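Local structure of Lin2891 protein (Listeria innocua, 3DB0) at residues Q16-V21 against Y34-H39; V66-D71 against L78-L83. The protein is a putative pyridoxamine 5'-phosphate oxidase, a member of the FMN-binding split-barrel group, and probably acts as a flavin-dependent oxidoreductase. All blocks are in the same frame, centred on the assembly; numbering follows the deposited sequence.

Contact 1: residues Q16-V21 against Y34-H39; sequences QHQVGV and YMTFLH
V19-V21 and Y34-T36 run antiparallel, their strand axes inclined at 140° and 4.6 Å apart at closest approach. G20 and M35 form the hydrogen-bonded pair, G20 N donating to M35 O and M35 N to G20 O, both at 2.9 Å. V19 with T36 and V21 with Y34 are the non-hydrogen-bonded pairs on either side of it. The ladder gains one more rung beyond V19, where F37 N donates to Q18 O at 2.7 Å; the same oxygen receives a CA-H contact from T36 CA at 3.0 Å. Further out, one water lies within hydrogen-bonding distance of both H17 O and F37 O and bridges the segments beyond the last direct rung. These rungs tie the first two strands of the family's antiparallel barrel into a beta hairpin. On the face carrying V19, V21 and Y34, the tyrosine ring is met obliquely by V21 CG2, 3.3 Å from Y34 CE1, while V19 CG1 lies 4.0 Å from Y34 CD1. Y34 also stacks on Y70 of the second subunit, so this face belongs to a subunit interface. F37 has CG anti to its carbonyl carbon (chi1 -67°), and the ring turns an edge to the G20 backbone: G20 N sits in the ring plane, 3.6 Å from F37 CD2, and F37 CE2 lies against G20 C.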
loop_
_atom_site.group_PDB
_atom_site.type_symbol
_atom_site.label_atom_id
_atom_site.label_comp_id
_atom_site.label_asym_id
_atom_site.label_seq_id
_atom_site.Cartn_x
_atom_site.Cartn_y
_atom_site.Cartn_z
ATOM N N GLN B 16 -9.900 -1.025 -1.516
ATOM C CA GLN B 16 -8.737 -0.868 -2.357
ATOM C C GLN B 16 -7.728 0.113 -1.860
ATOM O O GLN B 16 -6.690 0.261 -2.463
ATOM C CB GLN B 16 -9.212 -0.496 -3.745
ATOM C CG GLN B 16 -10.121 -1.584 -4.296
ATOM C CD GLN B 16 -11.143 -1.058 -5.271
ATOM O OE1 GLN B 16 -11.004 0.055 -5.782
ATOM N NE2 GLN B 16 -12.201 -1.839 -5.512
ATOM N N HIS B 17 -8.009 0.781 -0.739
ATOM C CA HIS B 17 -7.060 1.766 -0.196
ATOM C C HIS B 17 -6.927 1.666 1.321
ATOM O O HIS B 17 -7.901 1.647 2.045
ATOM C CB HIS B 17 -7.475 3.205 -0.546
ATOM C CG HIS B 17 -7.617 3.438 -2.005
ATOM N ND1 HIS B 17 -8.759 3.112 -2.704
ATOM C CD2 HIS B 17 -6.743 3.916 -2.912
ATOM C CE1 HIS B 17 -8.582 3.397 -3.979
ATOM N NE2 HIS B 17 -7.366 3.881 -4.133
ATOM N N GLN B 18 -5.691 1.640 1.772
ATOM C CA GLN B 18 -5.401 1.564 3.172
ATOM C C GLN B 18 -4.631 2.807 3.641
ATOM O O GLN B 18 -4.311 2.909 4.813
ATOM C CB GLN B 18 -4.585 0.335 3.492
ATOM C CG GLN B 18 -5.414 -0.934 3.635
ATOM C CD GLN B 18 -4.584 -2.102 4.186
ATOM O OE1 GLN B 18 -3.354 -2.039 4.238
ATOM N NE2 GLN B 18 -5.262 -3.173 4.590
ATOM N N VAL B 19 -4.261 3.694 2.723
ATOM C CA VAL B 19 -3.612 4.943 3.131
ATOM C C VAL B 19 -4.559 6.104 2.834
ATOM O O VAL B 19 -5.160 6.187 1.764
ATOM C CB VAL B 19 -2.246 5.179 2.441
ATOM C CG1 VAL B 19 -1.648 6.524 2.839
ATOM C CG2 VAL B 19 -1.264 4.071 2.737
ATOM N N GLY B 20 -4.693 6.999 3.790
ATOM C CA GLY B 20 -5.518 8.165 3.610
ATOM C C GLY B 20 -4.918 9.299 4.376
ATOM O O GLY B 20 -3.869 9.148 5.028
ATOM N N VAL B 21 -5.594 10.433 4.302
ATOM C CA VAL B 21 -5.191 11.642 5.019
ATOM C C VAL B 21 -6.170 11.871 6.184
ATOM O O VAL B 21 -7.373 11.947 5.979
ATOM C CB VAL B 21 -5.196 12.901 4.045
ATOM C CG1 VAL B 21 -4.829 14.180 4.769
ATOM C CG2 VAL B 21 -4.256 12.699 2.835
ATOM N N TYR B 34 -0.760 11.632 6.747
ATOM C CA TYR B 34 -0.994 10.413 5.999
ATOM C C TYR B 34 -0.894 9.259 6.965
ATOM O O TYR B 34 -0.048 9.238 7.859
ATOM C CB TYR B 34 0.011 10.179 4.893
ATOM C CG TYR B 34 -0.270 10.949 3.650
ATOM C CD1 TYR B 34 -1.244 10.550 2.779
ATOM C CD2 TYR B 34 0.411 12.124 3.370
ATOM C CE1 TYR B 34 -1.505 11.261 1.642
ATOM C CE2 TYR B 34 0.122 12.862 2.225
ATOM C CZ TYR B 34 -0.806 12.427 1.384
ATOM O OH TYR B 34 -1.123 13.147 0.252
HETATM N N MSE B 35 -1.805 8.318 6.843
HETATM C CA MSE B 35 -1.704 7.135 7.665
HETATM C C MSE B 35 -2.551 5.966 7.141
HETATM O O MSE B 35 -3.304 6.083 6.170
HETATM C CB MSE B 35 -2.052 7.435 9.124
HETATM C CG MSE B 35 -3.522 7.885 9.281
HETATM SE SE MSE B 35 -3.977 8.600 11.002
HETATM C CE MSE B 35 -2.909 10.259 10.797
ATOM N N THR B 36 -2.361 4.835 7.803
ATOM C CA THR B 36 -3.024 3.577 7.453
ATOM C C THR B 36 -4.356 3.516 8.156
ATOM O O THR B 36 -4.475 3.853 9.365
ATOM C CB THR B 36 -2.144 2.363 7.815
ATOM O OG1 THR B 36 -0.921 2.520 7.125
ATOM C CG2 THR B 36 -2.773 0.986 7.404
ATOM N N PHE B 37 -5.343 3.162 7.334
ATOM C CA PHE B 37 -6.706 2.928 7.732
ATOM C C PHE B 37 -7.155 1.510 7.421
ATOM O O PHE B 37 -7.075 1.076 6.275
ATOM C CB PHE B 37 -7.651 3.882 7.012
ATOM C CG PHE B 37 -7.468 5.330 7.414
ATOM C CD1 PHE B 37 -8.135 5.858 8.531
ATOM C CD2 PHE B 37 -6.574 6.130 6.760
ATOM C CE1 PHE B 37 -7.957 7.173 8.913
ATOM C CE2 PHE B 37 -6.369 7.448 7.167
ATOM C CZ PHE B 37 -7.058 7.960 8.242
ATOM N N LEU B 38 -7.659 0.821 8.447
ATOM C CA LEU B 38 -8.390 -0.440 8.274
ATOM C C LEU B 38 -9.875 -0.057 8.341
ATOM O O LEU B 38 -10.247 1.032 8.829
ATOM C CB LEU B 38 -8.048 -1.442 9.408
ATOM C CG LEU B 38 -6.532 -1.722 9.475
ATOM C CD1 LEU B 38 -6.118 -2.844 10.401
ATOM C CD2 LEU B 38 -6.078 -2.102 8.111
ATOM N N HIS B 39 -10.762 -0.907 7.849
ATOM C CA HIS B 39 -12.182 -0.637 8.011
ATOM C C HIS B 39 -12.930 -1.932 8.262
ATOM O O HIS B 39 -12.484 -3.023 7.974
ATOM C CB HIS B 39 -12.752 0.029 6.759
ATOM C CG HIS B 39 -12.800 -0.898 5.601
ATOM N ND1 HIS B 39 -13.968 -1.500 5.183
ATOM C CD2 HIS B 39 -11.800 -1.462 4.883
ATOM C CE1 HIS B 39 -13.690 -2.338 4.203
ATOM N NE2 HIS B 39 -12.382 -2.334 4.006
HETATM O O HOH W 1 -9.222 0.611 4.391
#

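Contact 2: residues V66-D71 against L78-L83; sequences VLIGYD and LEINGL
V66 and I80 exchange two backbone hydrogen bonds, V66 N to I80 O at 2.7 Å and I80 N to V66 O at 2.8 Å. Two residues along, I68 and L78 repeat the pattern: I68 N donates to L78 O at 3.1 Å and L78 N to I68 O at 2.9 Å. All four bonds are close to straight, with N-H...O angles of 162° to 167°, so the backbone N and O of all four residues are satisfied within the ladder. L67 and E79, the non-hydrogen-bonded pair between them, turn their polar backbone atoms outward: L67 bonds to V21 and E79 to R124, on the neighbouring strands. L78 O is also approached by L67 CA, at 3.3 Å. In the E79 side chain CG is anti to the backbone N (chi1 170°), and the extended chain carries the carboxylate away from segment 66-71; on this buried residue OE1 forms a salt bridge with R124 NH2. Nearer its root, E79 CB meets L67 CD2 at 3.9 Å, the two side chains lying side by side. On the other face, carrying V66, I68, L78 and I80, side chains meet through apolar atoms. I68 CG2, between its own backbone N and carbonyl carbon, touches L78 CB at 4.0 Å and I80 CD1 at 4.1 Å, while helix 6-16 covers I68 and L78 through L14. This alternation of bonded and outward-facing pairs is that of an antiparallel ladder, and because strands 63-68 and 77-86 follow each other in the chain they form a beta hairpin of the barrel.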
loop_
_atom_site.group_PDB
_atom_site.type_symbol
_atom_site.label_atom_id
_atom_site.label_comp_id
_atom_site.label_asym_id
_atom_site.label_seq_id
_atom_site.Cartn_x
_atom_site.Cartn_y
_atom_site.Cartn_z
ATOM N N VAL B 66 -11.512 12.612 6.910
ATOM C CA VAL B 66 -10.600 11.687 6.175
ATOM C C VAL B 66 -10.800 11.764 4.653
ATOM O O VAL B 66 -11.920 11.801 4.170
ATOM C CB VAL B 66 -10.794 10.221 6.619
ATOM C CG1 VAL B 66 -9.806 9.265 5.884
ATOM C CG2 VAL B 66 -10.605 10.120 8.122
ATOM N N LEU B 67 -9.692 11.854 3.944
ATOM C CA LEU B 67 -9.665 11.784 2.505
ATOM C C LEU B 67 -8.938 10.486 2.199
ATOM O O LEU B 67 -7.839 10.219 2.715
ATOM C CB LEU B 67 -8.913 12.938 1.846
ATOM C CG LEU B 67 -9.509 14.351 1.974
ATOM C CD1 LEU B 67 -8.641 15.329 1.189
ATOM C CD2 LEU B 67 -10.849 14.297 1.386
ATOM N N ILE B 68 -9.589 9.687 1.371
ATOM C CA ILE B 68 -9.073 8.387 1.003
ATOM C C ILE B 68 -9.522 7.985 -0.361
ATOM O O ILE B 68 -10.660 8.188 -0.754
ATOM C CB ILE B 68 -9.398 7.272 2.097
ATOM C CG1 ILE B 68 -8.802 5.879 1.717
ATOM C CG2 ILE B 68 -10.903 7.109 2.328
ATOM C CD1 ILE B 68 -8.508 5.031 2.928
ATOM N N GLY B 69 -8.565 7.468 -1.139
ATOM C CA GLY B 69 -8.868 6.901 -2.444
ATOM C C GLY B 69 -8.336 7.637 -3.661
ATOM O O GLY B 69 -8.447 7.146 -4.762
ATOM N N TYR B 70 -7.664 8.758 -3.437
ATOM C CA TYR B 70 -7.131 9.570 -4.514
ATOM C C TYR B 70 -5.791 8.986 -5.042
ATOM O O TYR B 70 -4.741 9.146 -4.438
ATOM C CB TYR B 70 -7.037 11.032 -4.066
ATOM C CG TYR B 70 -6.555 11.970 -5.127
ATOM C CD1 TYR B 70 -7.440 12.742 -5.849
ATOM C CD2 TYR B 70 -5.197 12.014 -5.472
ATOM C CE1 TYR B 70 -7.012 13.560 -6.869
ATOM C CE2 TYR B 70 -4.746 12.834 -6.496
ATOM C CZ TYR B 70 -5.672 13.609 -7.185
ATOM O OH TYR B 70 -5.240 14.439 -8.177
ATOM N N ASP B 71 -5.866 8.303 -6.178
ATOM C CA ASP B 71 -4.715 7.639 -6.818
ATOM C C ASP B 71 -4.078 8.517 -7.900
ATOM O O ASP B 71 -2.856 8.585 -8.039
ATOM C CB ASP B 71 -5.174 6.344 -7.488
ATOM C CG ASP B 71 -5.677 5.339 -6.503
ATOM O OD1 ASP B 71 -5.108 5.306 -5.423
ATOM O OD2 ASP B 71 -6.637 4.607 -6.801
ATOM N N LEU B 78 -13.070 9.478 -1.571
ATOM C CA LEU B 78 -13.971 9.762 -0.497
ATOM C C LEU B 78 -13.522 10.883 0.396
ATOM O O LEU B 78 -12.339 11.011 0.735
ATOM C CB LEU B 78 -14.135 8.505 0.403
ATOM C CG LEU B 78 -14.678 7.221 -0.231
ATOM C CD1 LEU B 78 -14.542 6.015 0.802
ATOM C CD2 LEU B 78 -16.086 7.485 -0.725
ATOM N N GLU B 79 -14.519 11.685 0.764
ATOM C CA GLU B 79 -14.368 12.665 1.823
ATOM C C GLU B 79 -15.298 12.201 2.954
ATOM O O GLU B 79 -16.512 12.099 2.790
ATOM C CB GLU B 79 -14.704 14.078 1.349
ATOM C CG GLU B 79 -14.764 14.977 2.513
ATOM C CD GLU B 79 -15.209 16.406 2.213
ATOM O OE1 GLU B 79 -15.313 16.829 1.050
ATOM O OE2 GLU B 79 -15.457 17.115 3.195
ATOM N N ILE B 80 -14.712 11.867 4.092
ATOM C CA ILE B 80 -15.426 11.346 5.246
ATOM C C ILE B 80 -15.297 12.284 6.475
ATOM O O ILE B 80 -14.202 12.535 6.959
ATOM C CB ILE B 80 -14.822 9.988 5.649
ATOM C CG1 ILE B 80 -14.928 8.988 4.502
ATOM C CG2 ILE B 80 -15.483 9.441 6.923
ATOM C CD1 ILE B 80 -14.231 7.672 4.709
ATOM N N ASN B 81 -16.417 12.792 6.984
ATOM C CA ASN B 81 -16.406 13.648 8.189
ATOM C C ASN B 81 -17.014 12.787 9.230
ATOM O O ASN B 81 -18.076 12.190 9.017
ATOM C CB ASN B 81 -17.193 14.929 7.973
ATOM C CG ASN B 81 -16.569 15.811 6.871
ATOM O OD1 ASN B 81 -17.073 15.862 5.754
ATOM N ND2 ASN B 81 -15.446 16.419 7.161
ATOM N N GLY B 82 -16.278 12.643 10.329
ATOM C CA GLY B 82 -16.673 11.723 11.371
ATOM C C GLY B 82 -16.215 12.087 12.756
ATOM O O GLY B 82 -15.617 13.111 12.975
ATOM N N LEU B 83 -16.572 11.221 13.670
ATOM C CA LEU B 83 -16.270 11.370 15.045
ATOM C C LEU B 83 -15.305 10.283 15.452
ATOM O O LEU B 83 -15.596 9.072 15.315
ATOM C CB LEU B 83 -17.578 11.311 15.856
ATOM C CG LEU B 83 -18.493 12.529 15.752
ATOM C CD1 LEU B 83 -19.834 12.296 16.539
ATOM C CD2 LEU B 83 -17.742 13.761 16.305
#

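In the fold
Contact 1 closes before contact 2 opens along the chain, yet their centres lie only about 9 Å apart. Each belongs to a beta hairpin, strands 19-26 and 29-40 in the first, strands 63-68 and 77-86 in the second. Strands 19-26 and 63-68 are neighbours, and the bond from V21 N to L67 O, 2.8 Å and probably a hydrogen bond, joins the hairpins. That pairing brings the two ends of the 1-2-3-6-5-4 strand order together and closes the six-stranded barrel. A second probable bond, H17 NE2 to D71 OD2, links the residues leading into strand 19-26 to the loop after strand 63-68. Both contacts also reach the second subunit, so the barrel's closure lies beside a subunit interface.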